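Local coordinates for protein RMD9, mitochondrial (Saccharomyces cerevisiae S288C, PDB 7A9X) that binds a dodecameric sequence motif in the 3'-untranslated regions of mitochondrial mRNAs and takes part in the processing or stability of these transcripts, at residues Ser302-Ile307 against Ile316-Ser321; Asn324-Asn329 against Tyr341-Lys346; Lys346-Tyr351 against Ser361-Thr366. All blocks are in the same frame, centred on the assembly; numbering follows the deposited sequence.

Contact 1 (Ser302-Ile307 against Ile316-Ser321). With nucleotides of chain B.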
# COMPACT_ATOMS: atom_id res chain seq x y z
N SER A 302 12.28 20.28 8.74
CA SER A 302 11.61 21.54 9.03
C SER A 302 10.16 21.50 8.57
O SER A 302 9.24 21.88 9.31
CB SER A 302 12.36 22.70 8.39
OG SER A 302 12.50 22.52 6.99
N PHE A 303 9.93 21.02 7.34
CA PHE A 303 8.56 20.87 6.86
C PHE A 303 7.80 19.81 7.65
O PHE A 303 6.58 19.93 7.82
CB PHE A 303 8.56 20.51 5.37
CG PHE A 303 8.61 21.71 4.47
CD1 PHE A 303 9.81 22.34 4.18
CD2 PHE A 303 7.44 22.21 3.92
CE1 PHE A 303 9.85 23.44 3.36
CE2 PHE A 303 7.47 23.32 3.09
CZ PHE A 303 8.68 23.94 2.81
N PHE A 304 8.50 18.79 8.15
CA PHE A 304 7.85 17.80 9.00
C PHE A 304 7.40 18.42 10.32
O PHE A 304 6.31 18.11 10.82
CB PHE A 304 8.80 16.62 9.25
CG PHE A 304 8.28 15.63 10.25
CD1 PHE A 304 7.41 14.62 9.86
CD2 PHE A 304 8.68 15.69 11.58
CE1 PHE A 304 6.94 13.70 10.78
CE2 PHE A 304 8.22 14.77 12.50
CZ PHE A 304 7.35 13.77 12.10
N ASP A 305 8.22 19.30 10.89
CA ASP A 305 7.83 19.98 12.12
C ASP A 305 6.68 20.95 11.89
O ASP A 305 5.87 21.18 12.79
CB ASP A 305 9.03 20.72 12.72
CG ASP A 305 10.17 19.78 13.09
OD1 ASP A 305 9.89 18.62 13.47
OD2 ASP A 305 11.34 20.21 13.01
N LYS A 306 6.60 21.53 10.68
CA LYS A 306 5.50 22.43 10.37
C LYS A 306 4.15 21.73 10.43
O LYS A 306 3.14 22.38 10.71
CB LYS A 306 5.72 23.06 8.99
CG LYS A 306 6.90 24.02 8.95
CD LYS A 306 7.07 24.67 7.59
CE LYS A 306 8.16 25.73 7.63
NZ LYS A 306 8.31 26.45 6.34
N ILE A 307 4.11 20.42 10.18
CA ILE A 307 2.88 19.67 10.38
C ILE A 307 2.69 19.33 11.85
O ILE A 307 1.58 19.45 12.39
CB ILE A 307 2.88 18.40 9.51
CG1 ILE A 307 3.04 18.77 8.03
CG2 ILE A 307 1.61 17.60 9.72
CD1 ILE A 307 2.99 17.58 7.10
N ILE A 316 -3.37 19.83 6.64
CA ILE A 316 -2.47 18.89 6.00
C ILE A 316 -2.46 17.60 6.81
O ILE A 316 -2.41 17.62 8.04
CB ILE A 316 -1.05 19.49 5.84
CG1 ILE A 316 -0.12 18.47 5.17
CG2 ILE A 316 -0.50 19.95 7.18
CD1 ILE A 316 1.06 19.11 4.47
N ILE A 317 -2.53 16.49 6.11
CA ILE A 317 -2.43 15.17 6.71
C ILE A 317 -0.96 14.80 6.81
O ILE A 317 -0.14 15.18 5.96
CB ILE A 317 -3.22 14.13 5.90
CG1 ILE A 317 -2.64 13.99 4.49
CG2 ILE A 317 -4.69 14.52 5.84
CD1 ILE A 317 -3.30 12.92 3.65
N LEU A 318 -0.60 14.07 7.86
CA LEU A 318 0.73 13.49 7.98
C LEU A 318 0.70 12.14 7.27
O LEU A 318 0.62 11.08 7.88
CB LEU A 318 1.14 13.36 9.44
CG LEU A 318 2.61 13.03 9.69
CD1 LEU A 318 3.51 14.18 9.24
CD2 LEU A 318 2.87 12.69 11.15
N GLN A 319 0.75 12.21 5.93
CA GLN A 319 0.61 11.02 5.10
C GLN A 319 1.72 10.03 5.43
O GLN A 319 2.90 10.34 5.32
CB GLN A 319 0.66 11.42 3.62
CG GLN A 319 0.04 10.40 2.67
CD GLN A 319 0.18 10.80 1.21
OE1 GLN A 319 -0.77 10.70 0.44
NE2 GLN A 319 1.37 11.25 0.83
N VAL A 320 1.32 8.82 5.84
CA VAL A 320 2.30 7.87 6.37
C VAL A 320 3.30 7.46 5.29
O VAL A 320 4.47 7.20 5.60
CB VAL A 320 1.59 6.65 6.99
CG1 VAL A 320 1.01 5.73 5.93
CG2 VAL A 320 2.55 5.89 7.90
N SER A 321 2.88 7.40 4.03
CA SER A 321 3.83 7.12 2.95
C SER A 321 4.93 8.18 2.92
O SER A 321 6.10 7.86 2.70
CB SER A 321 3.10 7.06 1.61
OG SER A 321 2.36 8.25 1.37
P A B 7 -3.39 7.19 -0.75
OP1 A B 7 -2.43 7.64 -1.79
OP2 A B 7 -4.39 6.14 -1.09
O5' A B 7 -2.57 6.68 0.52
C5' A B 7 -1.18 6.93 0.66
C4' A B 7 -0.67 6.44 2.00
O4' A B 7 -1.00 7.42 3.02
C3' A B 7 -1.28 5.13 2.48
O3' A B 7 -0.34 4.45 3.31
C2' A B 7 -2.45 5.60 3.34
O2' A B 7 -2.91 4.66 4.28
C1' A B 7 -1.84 6.84 4.00
N9 A B 7 -2.83 7.84 4.41
C8 A B 7 -3.96 8.21 3.74
N7 A B 7 -4.66 9.13 4.35
C5 A B 7 -3.93 9.38 5.51
C6 A B 7 -4.13 10.26 6.59
N6 A B 7 -5.18 11.09 6.68
N1 A B 7 -3.21 10.27 7.58
C2 A B 7 -2.17 9.44 7.48
N3 A B 7 -1.87 8.57 6.52
C4 A B 7 -2.80 8.59 5.56
P A B 6 -3.42 13.13 -3.21
OP1 A B 6 -2.01 12.64 -3.25
OP2 A B 6 -4.23 13.12 -4.46
O5' A B 6 -4.23 12.31 -2.12
C5' A B 6 -3.74 12.12 -0.80
C4' A B 6 -4.35 10.89 -0.16
O4' A B 6 -5.76 11.14 0.10
C3' A B 6 -4.30 9.64 -1.02
O3' A B 6 -4.17 8.48 -0.20
C2' A B 6 -5.66 9.64 -1.70
O2' A B 6 -6.12 8.38 -2.16
C1' A B 6 -6.55 10.20 -0.60
N9 A B 6 -7.73 10.89 -1.13
C8 A B 6 -7.74 12.07 -1.84
N7 A B 6 -8.94 12.44 -2.21
C5 A B 6 -9.77 11.44 -1.72
C6 A B 6 -11.15 11.25 -1.78
N6 A B 6 -11.98 12.10 -2.39
N1 A B 6 -11.66 10.14 -1.19
C2 A B 6 -10.83 9.29 -0.58
N3 A B 6 -9.51 9.36 -0.46
C4 A B 6 -9.03 10.47 -1.05
P C B 8 0.66 3.35 2.69
OP1 C B 8 0.97 2.37 3.76
OP2 C B 8 1.77 4.06 2.00
O5' C B 8 -0.21 2.65 1.56
C5' C B 8 -1.16 1.64 1.87
C4' C B 8 -1.19 0.57 0.81
O4' C B 8 -1.79 1.12 -0.41
C3' C B 8 0.18 0.02 0.41
O3' C B 8 0.12 -1.39 0.23
C2' C B 8 0.46 0.71 -0.93
O2' C B 8 1.31 -0.02 -1.79
C1' C B 8 -0.94 0.85 -1.51
N1 C B 8 -1.05 1.96 -2.47
C2 C B 8 -1.49 1.70 -3.77
O2 C B 8 -1.82 0.54 -4.09
N3 C B 8 -1.56 2.72 -4.66
C4 C B 8 -1.20 3.95 -4.30
N4 C B 8 -1.28 4.92 -5.21
C5 C B 8 -0.73 4.23 -2.99
C6 C B 8 -0.66 3.22 -2.12

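Contact 2 (Asn324-Asn329 against Tyr341-Lys346)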
# COMPACT_ATOMS: atom_id res chain seq x y z
N ASN A 324 7.13 7.46 6.01
CA ASN A 324 7.97 6.28 5.79
C ASN A 324 9.16 6.61 4.90
O ASN A 324 10.29 6.18 5.19
CB ASN A 324 7.15 5.15 5.17
CG ASN A 324 6.09 4.61 6.10
OD1 ASN A 324 6.21 4.72 7.32
ND2 ASN A 324 5.05 4.01 5.53
N SER A 325 8.94 7.35 3.82
CA SER A 325 10.03 7.73 2.94
C SER A 325 11.03 8.62 3.67
O SER A 325 12.25 8.50 3.46
CB SER A 325 9.49 8.44 1.70
OG SER A 325 10.54 8.96 0.90
N PHE A 326 10.54 9.52 4.52
CA PHE A 326 11.43 10.38 5.30
C PHE A 326 12.26 9.57 6.28
O PHE A 326 13.47 9.80 6.41
CB PHE A 326 10.59 11.44 6.02
CG PHE A 326 11.39 12.39 6.87
CD1 PHE A 326 12.55 12.98 6.38
CD2 PHE A 326 10.97 12.72 8.15
CE1 PHE A 326 13.28 13.86 7.16
CE2 PHE A 326 11.69 13.60 8.93
CZ PHE A 326 12.85 14.18 8.43
N LEU A 327 11.64 8.61 6.97
CA LEU A 327 12.38 7.74 7.88
C LEU A 327 13.44 6.93 7.13
O LEU A 327 14.55 6.74 7.63
CB LEU A 327 11.42 6.80 8.60
CG LEU A 327 10.48 7.42 9.64
CD1 LEU A 327 9.47 6.38 10.10
CD2 LEU A 327 11.28 7.96 10.81
N GLN A 328 13.10 6.44 5.94
CA GLN A 328 14.05 5.63 5.18
C GLN A 328 15.22 6.46 4.68
O GLN A 328 16.36 5.98 4.65
CB GLN A 328 13.33 4.94 4.02
CG GLN A 328 12.39 3.83 4.47
CD GLN A 328 11.52 3.30 3.35
OE1 GLN A 328 11.41 3.91 2.28
NE2 GLN A 328 10.87 2.16 3.59
N ASN A 329 14.96 7.72 4.29
CA ASN A 329 16.04 8.58 3.83
C ASN A 329 17.00 8.92 4.97
O ASN A 329 18.22 9.01 4.75
CB ASN A 329 15.47 9.86 3.22
CG ASN A 329 14.79 9.60 1.89
OD1 ASN A 329 15.08 8.63 1.21
ND2 ASN A 329 13.87 10.49 1.52
N TYR A 341 14.30 7.22 15.48
CA TYR A 341 13.43 6.97 16.63
C TYR A 341 12.71 8.24 17.07
O TYR A 341 11.54 8.19 17.46
CB TYR A 341 14.25 6.38 17.77
CG TYR A 341 13.45 6.04 19.01
CD1 TYR A 341 12.38 5.16 18.95
CD2 TYR A 341 13.79 6.58 20.24
CE1 TYR A 341 11.65 4.84 20.09
CE2 TYR A 341 13.07 6.26 21.38
CZ TYR A 341 12.01 5.39 21.30
OH TYR A 341 11.29 5.08 22.43
N ARG A 342 13.39 9.39 16.99
CA ARG A 342 12.76 10.64 17.40
C ARG A 342 11.64 11.05 16.44
O ARG A 342 10.60 11.55 16.88
CB ARG A 342 13.81 11.75 17.51
CG ARG A 342 14.70 11.63 18.74
CD ARG A 342 15.63 12.82 18.90
NE ARG A 342 16.82 12.72 18.06
CZ ARG A 342 16.96 13.33 16.88
NH1 ARG A 342 18.08 13.18 16.19
NH2 ARG A 342 15.98 14.09 16.40
N ILE A 343 11.85 10.85 15.14
CA ILE A 343 10.80 11.19 14.18
C ILE A 343 9.62 10.24 14.33
O ILE A 343 8.45 10.65 14.26
CB ILE A 343 11.36 11.18 12.75
CG1 ILE A 343 12.46 12.23 12.60
CG2 ILE A 343 10.25 11.41 11.73
CD1 ILE A 343 12.00 13.64 12.89
N TRP A 344 9.90 8.95 14.55
CA TRP A 344 8.83 7.98 14.76
C TRP A 344 8.00 8.32 15.99
O TRP A 344 6.77 8.17 15.99
CB TRP A 344 9.42 6.58 14.88
CG TRP A 344 8.41 5.52 15.20
CD1 TRP A 344 7.57 4.89 14.33
CD2 TRP A 344 8.13 4.97 16.50
NE1 TRP A 344 6.79 3.98 15.00
CE2 TRP A 344 7.12 4.01 16.33
CE3 TRP A 344 8.65 5.19 17.78
CZ2 TRP A 344 6.60 3.27 17.40
CZ3 TRP A 344 8.14 4.46 18.84
CH2 TRP A 344 7.13 3.51 18.64
N GLU A 345 8.66 8.79 17.06
CA GLU A 345 7.93 9.17 18.26
C GLU A 345 6.98 10.34 17.99
O GLU A 345 5.84 10.34 18.46
CB GLU A 345 8.90 9.53 19.39
CG GLU A 345 9.42 8.35 20.18
CD GLU A 345 10.29 8.78 21.35
OE1 GLU A 345 10.89 9.87 21.27
OE2 GLU A 345 10.36 8.04 22.35
N LYS A 346 7.45 11.34 17.23
CA LYS A 346 6.59 12.47 16.92
C LYS A 346 5.43 12.06 16.02
O LYS A 346 4.31 12.56 16.17
CB LYS A 346 7.41 13.58 16.26
CG LYS A 346 8.42 14.24 17.18
CD LYS A 346 9.11 15.41 16.51
CE LYS A 346 10.06 16.11 17.47
NZ LYS A 346 10.64 17.34 16.87

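Contact 3 (Lys346-Tyr351 against Ser361-Thr366). With nucleotides of chain B.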
# COMPACT_ATOMS: atom_id res chain seq x y z
N LYS A 346 7.45 11.34 17.23
CA LYS A 346 6.59 12.47 16.92
C LYS A 346 5.43 12.06 16.02
O LYS A 346 4.31 12.56 16.17
CB LYS A 346 7.41 13.58 16.26
CG LYS A 346 8.42 14.24 17.18
CD LYS A 346 9.11 15.41 16.51
CE LYS A 346 10.06 16.11 17.47
NZ LYS A 346 10.64 17.34 16.87
N ALA A 347 5.67 11.13 15.09
CA ALA A 347 4.59 10.67 14.23
C ALA A 347 3.54 9.89 15.01
O ALA A 347 2.34 10.05 14.79
CB ALA A 347 5.16 9.82 13.09
N VAL A 348 3.98 9.04 15.95
CA VAL A 348 3.04 8.26 16.75
C VAL A 348 2.19 9.18 17.62
O VAL A 348 0.97 8.97 17.75
CB VAL A 348 3.80 7.22 17.60
CG1 VAL A 348 2.88 6.61 18.64
CG2 VAL A 348 4.39 6.14 16.70
N LYS A 349 2.80 10.20 18.22
CA LYS A 349 2.02 11.14 19.03
C LYS A 349 1.07 11.96 18.17
O LYS A 349 -0.05 12.27 18.61
CB LYS A 349 2.95 12.06 19.82
CG LYS A 349 3.54 11.41 21.05
CD LYS A 349 4.35 12.41 21.87
CE LYS A 349 4.83 11.79 23.18
NZ LYS A 349 5.62 12.74 24.00
N PHE A 350 1.48 12.32 16.95
CA PHE A 350 0.59 13.05 16.06
C PHE A 350 -0.62 12.22 15.67
O PHE A 350 -1.76 12.71 15.70
CB PHE A 350 1.35 13.50 14.80
CG PHE A 350 0.55 14.37 13.88
CD1 PHE A 350 0.56 15.75 14.03
CD2 PHE A 350 -0.21 13.81 12.86
CE1 PHE A 350 -0.18 16.56 13.18
CE2 PHE A 350 -0.95 14.62 12.01
CZ PHE A 350 -0.93 15.99 12.17
N TYR A 351 -0.41 10.95 15.32
CA TYR A 351 -1.51 10.10 14.90
C TYR A 351 -2.45 9.81 16.07
O TYR A 351 -3.66 10.07 15.99
CB TYR A 351 -0.98 8.80 14.30
CG TYR A 351 -0.29 8.97 12.96
CD1 TYR A 351 -0.78 9.86 12.01
CD2 TYR A 351 0.85 8.23 12.65
CE1 TYR A 351 -0.15 10.01 10.79
CE2 TYR A 351 1.48 8.38 11.44
CZ TYR A 351 0.98 9.27 10.51
OH TYR A 351 1.61 9.41 9.30
N SER A 361 0.13 0.75 11.33
CA SER A 361 0.77 -0.50 10.93
C SER A 361 1.85 -0.25 9.87
O SER A 361 2.94 -0.81 9.95
CB SER A 361 -0.28 -1.47 10.40
OG SER A 361 0.31 -2.65 9.88
N SER A 362 1.55 0.60 8.88
CA SER A 362 2.54 0.92 7.86
C SER A 362 3.72 1.67 8.45
O SER A 362 4.87 1.44 8.06
CB SER A 362 1.89 1.72 6.74
OG SER A 362 2.80 1.95 5.68
N LEU A 363 3.45 2.58 9.40
CA LEU A 363 4.53 3.32 10.05
C LEU A 363 5.41 2.38 10.87
O LEU A 363 6.64 2.42 10.78
CB LEU A 363 3.96 4.43 10.94
CG LEU A 363 4.99 5.22 11.75
CD1 LEU A 363 5.81 6.13 10.84
CD2 LEU A 363 4.33 6.02 12.87
N ASN A 364 4.78 1.53 11.69
CA ASN A 364 5.55 0.60 12.52
C ASN A 364 6.32 -0.40 11.68
O ASN A 364 7.39 -0.87 12.11
CB ASN A 364 4.61 -0.11 13.50
CG ASN A 364 4.00 0.84 14.51
OD1 ASN A 364 4.64 1.81 14.93
ND2 ASN A 364 2.76 0.57 14.91
N ASN A 365 5.82 -0.74 10.49
CA ASN A 365 6.57 -1.61 9.59
C ASN A 365 7.91 -0.99 9.22
O ASN A 365 8.95 -1.64 9.31
CB ASN A 365 5.74 -1.90 8.34
CG ASN A 365 6.44 -2.84 7.38
OD1 ASN A 365 7.16 -3.75 7.79
ND2 ASN A 365 6.25 -2.61 6.08
N THR A 366 7.89 0.27 8.79
CA THR A 366 9.13 0.96 8.46
C THR A 366 10.05 1.08 9.67
O THR A 366 11.26 0.88 9.56
CB THR A 366 8.82 2.34 7.88
OG1 THR A 366 7.95 2.20 6.75
CG2 THR A 366 10.09 3.05 7.45
P A B 9 0.13 -2.39 1.49
OP1 A B 9 0.35 -3.75 0.94
OP2 A B 9 -1.08 -2.13 2.31
O5' A B 9 1.40 -1.99 2.37
C5' A B 9 1.33 -0.96 3.36
C4' A B 9 1.50 -1.48 4.76
O4' A B 9 0.44 -0.95 5.60
C3' A B 9 1.43 -2.99 4.96
O3' A B 9 2.68 -3.61 4.72
C2' A B 9 0.94 -3.13 6.40
O2' A B 9 2.02 -2.99 7.31
C1' A B 9 0.03 -1.91 6.54
N9 A B 9 -1.39 -2.22 6.30
C8 A B 9 -2.10 -1.96 5.15
N7 A B 9 -3.36 -2.31 5.21
C5 A B 9 -3.50 -2.84 6.48
C6 A B 9 -4.60 -3.39 7.16
N6 A B 9 -5.82 -3.50 6.63
N1 A B 9 -4.41 -3.82 8.43
C2 A B 9 -3.19 -3.70 8.96
N3 A B 9 -2.07 -3.20 8.42
C4 A B 9 -2.30 -2.78 7.17
P U B 10 2.81 -5.22 4.64
OP1 U B 10 4.12 -5.52 4.01
OP2 U B 10 1.57 -5.76 4.04
O5' U B 10 2.89 -5.69 6.16
C5' U B 10 4.07 -5.52 6.93
C4' U B 10 3.94 -6.19 8.28
O4' U B 10 2.79 -5.65 8.97
C3' U B 10 3.69 -7.70 8.24
O3' U B 10 4.90 -8.43 8.16
C2' U B 10 2.91 -7.96 9.52
O2' U B 10 3.79 -8.13 10.62
C1' U B 10 2.13 -6.66 9.70
N1 U B 10 0.73 -6.75 9.24
C2 U B 10 -0.24 -6.99 10.19
O2 U B 10 0.01 -7.14 11.37
N3 U B 10 -1.53 -7.06 9.70
C4 U B 10 -1.92 -6.90 8.38
O4 U B 10 -3.11 -6.99 8.10
C5 U B 10 -0.85 -6.65 7.46
C6 U B 10 0.40 -6.58 7.91
P C B 8 0.66 3.35 2.69
OP1 C B 8 0.97 2.37 3.76
OP2 C B 8 1.77 4.06 2.00
O5' C B 8 -0.21 2.65 1.56
C5' C B 8 -1.16 1.64 1.87
C4' C B 8 -1.19 0.57 0.81
O4' C B 8 -1.79 1.12 -0.41
C3' C B 8 0.18 0.02 0.41
O3' C B 8 0.12 -1.39 0.23
C2' C B 8 0.46 0.71 -0.93
O2' C B 8 1.31 -0.02 -1.79
C1' C B 8 -0.94 0.85 -1.51
N1 C B 8 -1.05 1.96 -2.47
C2 C B 8 -1.49 1.70 -3.77
O2 C B 8 -1.82 0.54 -4.09
N3 C B 8 -1.56 2.72 -4.66
C4 C B 8 -1.20 3.95 -4.30
N4 C B 8 -1.28 4.92 -5.21
C5 C B 8 -0.73 4.23 -2.99
C6 C B 8 -0.66 3.22 -2.12

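Contact 1 (Ser302-Ile307 against Ile316-Ser321)
Phe304 is the first residue of Ser302-Ile307 to reach Ile316-Ser321, and it does so through one side of its ring: CE1 lies 3.8 Å from Leu318 CD1, with CD1 of the ring only slightly farther away. The methyl approaches the ring obliquely. With CG anti to the backbone N (chi1 173°), the ring is carried to Leu318, although the bond from CA to CB does not head there. One turn on, Ile307 makes the larger part of the contact. Its CD1 packs 3.6 Å from Ile316 CD1, and the two side chains cross at about a right angle, Ile307 CG1 also resting 3.8 Å from Ile316 CG2. The other branch, Ile307 CG2, turns to Leu318 CD1 at 3.9 Å, so that this single leucine methyl is shared by Phe304 and Ile307. The contact thus joins helix 297-308, assigned to PPR4, to the chain that leads into helix 320-334 of the repeat assigned as PPR5; Gln319 occupies the N-cap position of the latter helix, and Leu318 is the centre of an inverse gamma turn. His287 and Ile291 of helix 281-292 pack against Ile307, while Phe350 of helix 337-351 meets both Ile307 and Leu318. Ile317, whose CB points away from helix 297-308, lies against the RNA: its CG2 sits 3.6 Å from N6 of A7 of chain B. On the sugar of the same nucleotide, Gln319 CG comes within 3.2 Å of O4', and Val320 CG1 lies at 3.2 Å from O3'.

Contact 2 (Asn324-Asn329 against Tyr341-Lys346)
Phe326 and Ile343 are brought together with the help of torsions that set a group of each anti to its backbone N: the ring of Phe326 (chi1 180°) and the CG2 methyl of Ile343, whose CG1 branch instead lies anti to the carbonyl carbon (chi1 -62°). Leu327 has its CG anti to the carbonyl carbon, which carries CD2 in toward the same isoleucine. All three residues are buried, and what passes between the two segments is apolar packing. Ile343 CG2 is the shared point. It lies 3.8 Å from CE2 of Phe326, approaching the ring obliquely, and 3.7 Å from CD2 of Leu327. The side chains of Phe326 and Ile343 cross at about a right angle, whereas Leu327 and Ile343 slide past one another in opposite directions. On the far branch, Ile343 CD1 also reaches CE2 of Phe326, at 4.0 Å, so the ring carbon is touched by both branches of the isoleucine. Leu327 CD2 further comes to 4.1 Å from the backbone N of Trp344; the indole turns to other partners, stacking on Phe367 and donating from NE1 to Asn364 OD1. Around these residues, Phe304 of helix 297-308 rests on Ile343, and Leu363 of helix 357-374 packs against Leu327. Between the short segments the axes approach to 10.3 Å, with their N-to-C directions 165° apart, and the CA atoms of Leu327 and Ile343 are the nearest pair, 7.4 Å apart. Two antiparallel helices, 320-334 and 337-351, joined by a short turn and both within the stretch assigned to PPR5, form the helical hairpin characteristic of a pentatricopeptide repeat.

Contact 3 (Lys346-Tyr351 against Ser361-Thr366)
The segments 346-351 and 361-366, parts of helices 337-351 and 357-374, run almost exactly antiparallel, their N-to-C directions 171° apart and their axes 11.2 Å apart at closest approach, Ala347 and Leu363 having the nearest CA atoms. One methyl carries the side-chain contact: Leu363 CD2, thrust across the interface by a side chain whose CG stands anti to the backbone N (chi1 176°). It reaches Ala347 CB at 3.9 Å and Val348 CG2 at 3.8 Å. It also lies 4.0 Å from CE2 of Tyr351, and here it meets the ring at its edge, near the ring plane, rather than above a face. Ala347 and Tyr351 are one helical turn apart, with Val348 beside them, so their side chains close round the methyl from one helix. The two helices belong to successive repeats: 337-351 closes the one assigned as PPR5 and 357-374 opens that assigned as PPR6, which is how hairpins of this family stack into a superhelical solenoid. Tyr351 looks beyond this pair; its OH sits very close to the carbonyl O of Leu318, a hydrogen bond whose short length is doubtful, and the ring also packs on Val320 and Val323 of helix 320-334. The turn of helix 357-374 that brings Leu363 to the interface presents its serines to the RNA. Ser361 OG, anti to its own N, donates to N3 of A9 of chain B at 2.8 Å and accepts from O2' of the same nucleotide at 3.1 Å, so one hydroxyl is bonded to both base and ribose. Ser362 OG donates to OP1 of C8 of chain B at 2.7 Å, gripping the backbone phosphate, and also has a weak hydrogen bond from Asn324 ND2. Asn365 lies by the sugar of U10 of chain B, its CG 3.6 Å from C5'.

From the N terminus the three contacts come strictly in series, none nesting in or crossing another. Contact 1 closes the short, mostly irregular link between helix 297-308 and helix 320-334, joining the repeats assigned as PPR4 and PPR5. Contact 2 then folds helix 337-351 back along 320-334 within the latter. Contact 3 starts from Lys346, the residue it shares with contact 2, and brings helix 357-374, assigned to PPR6, against 337-351. Their centres lie close, about 11 Å between contacts 1 and 2, 12 Å between 1 and 3, and 8 Å between 2 and 3, forming one continuous stretch of the array, with contact 1 lying against A6 to C8 and contact 3 against C8 to U10 of chain B.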